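Side-chain contacts in hypothetical protein MG027 (Mycoplasma genitalium, PDB 1Q8C), which is of unknown function but resembles the NusB proteins in its all-helical fold, which hints at, without proving, a role related to RNA binding or transcription: residues 16-21 / 110-115; 45-48 / 52-55. All blocks are in the same frame, centred on the assembly; numbering follows the deposited sequence.

In the fold
The model starts at residue 12, just ahead of helix 14-28, whose first turns supply one side of contact 1. After helix 36-45 the chain enters the connection to helix 55-81, and there contact 2 joins 45-48 to 52-55, closing a short loop of three intervening residues. The chain then continues through helix 55-81 to helix 100-116, where 110-115 completes contact 1, a closure spanning 88 residues. The small loop thus lies wholly within the large one; the two do not cross. The centres of contacts 1 and 2 are about 13 Å apart. They touch through helix 14-28: R17 packs on Q52 and N54, while the backbone of A20 meets the ring of Y46.

Contact 1 of 2, residues 16-21 / 110-115; sequences QRRIAV and LSEQKA
R18 and E112 meet from two helices, 14-28 and 100-116, whose backbones stay well apart, the CA atoms of the two residues being 9.0 Å from each other. Within the helical bundle of this NusB-like fold, a buried, bidentate salt bridge joins the two helices, and two long side chains suit it because each can reach out from its own helix. E112 holds CG anti to its backbone N (chi1 175°) and stays extended beyond, which carries the carboxylate out to the arginine. R18, outstretched from CG to NE, brings its guanidinium to meet it, and the two chains run roughly perpendicular to one another. NE and NH2 grip E112 side-on, each serving a different oxygen, and the flat groups lie nearly coplanar, 14° apart. Both oxygens accept through their syn lone pairs, and two bonds in nearly one plane hinder rotation of either group. OE1 is also bonded to the hydroxyl of T118, while W56 and L123 pack on E112 and I130 on R18, a setting in which a matched pair is probably less costly to bury than a lone charge. The bonds measure 2.8 Å from R18 NE to E112 OE2 and 2.9 Å from R18 NH2 to E112 OE1.

Contact 2 of 2, residues 45-48 / 52-55; sequences EYDT and QLNE
D47 turns its carboxylate toward L53 by setting CG anti to the backbone N (chi1 -164°), beside its own carbonyl carbon. From there OD1 accepts the backbone N-H of L53 in a nearly straight bond, 2.9 Å from L53 N to D47 OD1. The donor approaches from above the carboxylate plane, 40° out of it. The same oxygen takes a weak bond from T48 N within its segment, so OD1 links both sides of the turn. An aspartate suits this place because its short side chain brings an acceptor close to the backbone.

A second bond lies next to the first: Q52 N donates to T48 O at 3.0 Å, nearly in line with the carbonyl bond. Q52 has positive phi and psi, a left-handed conformation that belongs to the bend in the chain. The side chains of D47 and L53 lie alongside, pointing opposite ways, and L53 CD2 is 3.4 Å from D47 CA and nearly as close to D47 CB. The same methyl lies 4.3 Å from Y46 CD2, approaching the ring obliquely. Leucine suits the place because its side chain is buried against D47 and the Y46 ring while its backbone N-H stays available to D47. Y46 is held from elsewhere, its ring meeting F24 and making a cation-pi contact with R51, whose NH1 is bonded to Y46 O.

Just beyond, N54 OD1 caps Q57 N. The whole is a surface loop joining helices 36-45 and 55-81, held by an i to i+4 backbone bond and an aspartate-to-backbone bond and closing in an asparagine N-cap.

Contact 1 of 2, residues 16-21 / 110-115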
# COMPACT_ATOMS: atom_id res chain seq x y z
N GLN A 16 3.95 5.97 11.21
CA GLN A 16 3.45 7.27 10.76
C GLN A 16 3.84 7.56 9.30
O GLN A 16 3.05 8.10 8.54
CB GLN A 16 3.94 8.37 11.69
CG GLN A 16 3.29 8.28 13.07
CD GLN A 16 3.77 9.32 14.02
OE1 GLN A 16 2.98 10.15 14.49
NE2 GLN A 16 5.07 9.30 14.33
N ARG A 17 5.06 7.19 8.92
CA ARG A 17 5.56 7.39 7.56
C ARG A 17 4.83 6.53 6.54
O ARG A 17 4.58 6.96 5.42
CB ARG A 17 7.03 7.02 7.49
CG ARG A 17 7.77 7.46 8.68
CD ARG A 17 9.09 7.94 8.38
NE ARG A 17 8.98 9.24 7.77
CZ ARG A 17 9.82 10.22 7.98
NH1 ARG A 17 10.84 10.05 8.79
NH2 ARG A 17 9.67 11.36 7.34
N ARG A 18 4.54 5.30 6.93
CA ARG A 18 3.69 4.43 6.14
C ARG A 18 2.29 5.04 5.97
O ARG A 18 1.75 5.04 4.87
CB ARG A 18 3.62 3.06 6.81
CG ARG A 18 4.86 2.20 6.61
CD ARG A 18 4.74 0.80 7.19
NE ARG A 18 6.00 0.07 7.08
CZ ARG A 18 6.91 -0.06 8.06
NH1 ARG A 18 6.70 0.43 9.27
NH2 ARG A 18 8.04 -0.71 7.79
N ILE A 19 1.70 5.56 7.04
CA ILE A 19 0.37 6.20 6.96
C ILE A 19 0.37 7.34 5.93
O ILE A 19 -0.56 7.47 5.13
CB ILE A 19 -0.12 6.65 8.37
CG1 ILE A 19 -0.47 5.43 9.23
CG2 ILE A 19 -1.33 7.56 8.26
CD1 ILE A 19 -0.71 5.70 10.74
N ALA A 20 1.44 8.14 5.92
CA ALA A 20 1.58 9.22 4.95
C ALA A 20 1.56 8.74 3.49
O ALA A 20 1.00 9.39 2.62
CB ALA A 20 2.85 10.05 5.24
N VAL A 21 2.16 7.59 3.21
CA VAL A 21 2.15 7.04 1.86
C VAL A 21 0.75 6.52 1.52
O VAL A 21 0.20 6.81 0.45
CB VAL A 21 3.21 5.94 1.75
CG1 VAL A 21 3.24 5.37 0.36
CG2 VAL A 21 4.59 6.54 2.10
N LEU A 110 2.79 -3.71 -1.05
CA LEU A 110 3.40 -4.18 -2.29
C LEU A 110 4.53 -3.26 -2.72
O LEU A 110 5.59 -3.71 -3.14
CB LEU A 110 2.37 -4.21 -3.42
CG LEU A 110 1.20 -5.18 -3.27
CD1 LEU A 110 0.19 -5.06 -4.40
CD2 LEU A 110 1.73 -6.57 -3.25
N SER A 111 4.28 -1.96 -2.62
CA SER A 111 5.25 -0.95 -3.04
C SER A 111 6.46 -1.00 -2.14
O SER A 111 7.57 -0.84 -2.61
CB SER A 111 4.63 0.45 -2.99
OG SER A 111 3.48 0.52 -3.81
N GLU A 112 6.23 -1.27 -0.85
CA GLU A 112 7.28 -1.25 0.13
C GLU A 112 8.13 -2.50 0.06
O GLU A 112 9.34 -2.46 0.23
CB GLU A 112 6.74 -1.08 1.56
CG GLU A 112 7.85 -1.19 2.59
CD GLU A 112 7.45 -0.96 4.04
OE1 GLU A 112 8.34 -1.19 4.90
OE2 GLU A 112 6.31 -0.54 4.33
N GLN A 113 7.50 -3.64 -0.17
CA GLN A 113 8.28 -4.85 -0.29
C GLN A 113 9.17 -4.75 -1.51
O GLN A 113 10.29 -5.26 -1.51
CB GLN A 113 7.40 -6.08 -0.39
CG GLN A 113 8.25 -7.34 -0.37
CD GLN A 113 7.46 -8.59 -0.06
OE1 GLN A 113 7.68 -9.20 0.97
NE2 GLN A 113 6.58 -8.97 -0.95
N LYS A 114 8.66 -4.10 -2.55
CA LYS A 114 9.41 -3.89 -3.78
C LYS A 114 10.59 -2.93 -3.56
O LYS A 114 11.69 -3.20 -4.00
CB LYS A 114 8.47 -3.31 -4.86
CG LYS A 114 9.15 -2.99 -6.20
CD LYS A 114 9.51 -4.25 -6.95
CE LYS A 114 9.16 -4.16 -8.42
NZ LYS A 114 7.77 -4.66 -8.72
N ALA A 115 10.36 -1.82 -2.88
CA ALA A 115 11.41 -0.80 -2.72
C ALA A 115 12.46 -1.18 -1.66
O ALA A 115 13.66 -0.99 -1.84
CB ALA A 115 10.76 0.51 -2.36

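Contact 2 of 2, residues 45-48 / 52-55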
# COMPACT_ATOMS: atom_id res chain seq x y z
N GLU A 45 4.97 17.79 -3.76
CA GLU A 45 4.04 18.88 -3.42
C GLU A 45 3.13 18.54 -2.23
O GLU A 45 2.47 19.42 -1.67
CB GLU A 45 3.13 19.22 -4.59
CG GLU A 45 3.85 19.82 -5.78
CD GLU A 45 2.93 20.73 -6.56
OE1 GLU A 45 2.29 20.21 -7.50
OE2 GLU A 45 2.84 21.94 -6.23
N TYR A 46 3.08 17.25 -1.92
CA TYR A 46 2.30 16.68 -0.82
C TYR A 46 2.99 16.90 0.55
O TYR A 46 2.37 16.71 1.58
CB TYR A 46 2.21 15.18 -1.06
CG TYR A 46 1.29 14.42 -0.15
CD1 TYR A 46 -0.07 14.68 -0.16
CD2 TYR A 46 1.77 13.42 0.69
CE1 TYR A 46 -0.91 13.98 0.64
CE2 TYR A 46 0.93 12.73 1.51
CZ TYR A 46 -0.41 13.02 1.47
OH TYR A 46 -1.30 12.35 2.28
N ASP A 47 4.27 17.26 0.52
CA ASP A 47 5.09 17.43 1.71
C ASP A 47 4.65 18.65 2.50
O ASP A 47 4.19 19.65 1.92
CB ASP A 47 6.57 17.58 1.29
CG ASP A 47 7.56 17.38 2.46
OD1 ASP A 47 7.24 16.77 3.50
OD2 ASP A 47 8.73 17.81 2.37
N THR A 48 4.79 18.54 3.82
CA THR A 48 4.48 19.60 4.78
C THR A 48 5.37 19.52 6.02
O THR A 48 6.04 18.53 6.25
CB THR A 48 3.04 19.51 5.28
OG1 THR A 48 2.79 18.21 5.83
CG2 THR A 48 2.06 19.67 4.13
N GLN A 52 7.42 15.87 6.80
CA GLN A 52 8.86 15.77 6.74
C GLN A 52 9.24 14.59 5.87
O GLN A 52 10.01 13.72 6.29
CB GLN A 52 9.45 15.59 8.15
CG GLN A 52 8.73 16.34 9.27
CD GLN A 52 9.18 15.88 10.66
OE1 GLN A 52 10.39 15.77 10.93
NE2 GLN A 52 8.21 15.61 11.56
N LEU A 53 8.69 14.54 4.66
CA LEU A 53 8.82 13.37 3.80
C LEU A 53 10.27 13.06 3.53
O LEU A 53 10.98 13.94 3.08
CB LEU A 53 8.13 13.60 2.45
CG LEU A 53 6.71 13.11 2.15
CD1 LEU A 53 5.91 12.55 3.31
CD2 LEU A 53 5.94 14.19 1.46
N ASN A 54 10.69 11.81 3.75
CA ASN A 54 12.09 11.45 3.59
C ASN A 54 12.31 10.54 2.39
O ASN A 54 11.35 10.15 1.70
CB ASN A 54 12.68 10.85 4.90
CG ASN A 54 12.11 9.48 5.26
OD1 ASN A 54 11.28 8.92 4.54
ND2 ASN A 54 12.56 8.94 6.39
N GLU A 55 13.57 10.22 2.12
CA GLU A 55 13.91 9.38 0.97
C GLU A 55 13.32 7.96 1.12
O GLU A 55 12.95 7.36 0.13
CB GLU A 55 15.42 9.37 0.73
CG GLU A 55 16.00 10.72 0.23
CD GLU A 55 15.41 11.19 -1.09
OE1 GLU A 55 15.50 12.40 -1.40
OE2 GLU A 55 14.85 10.35 -1.84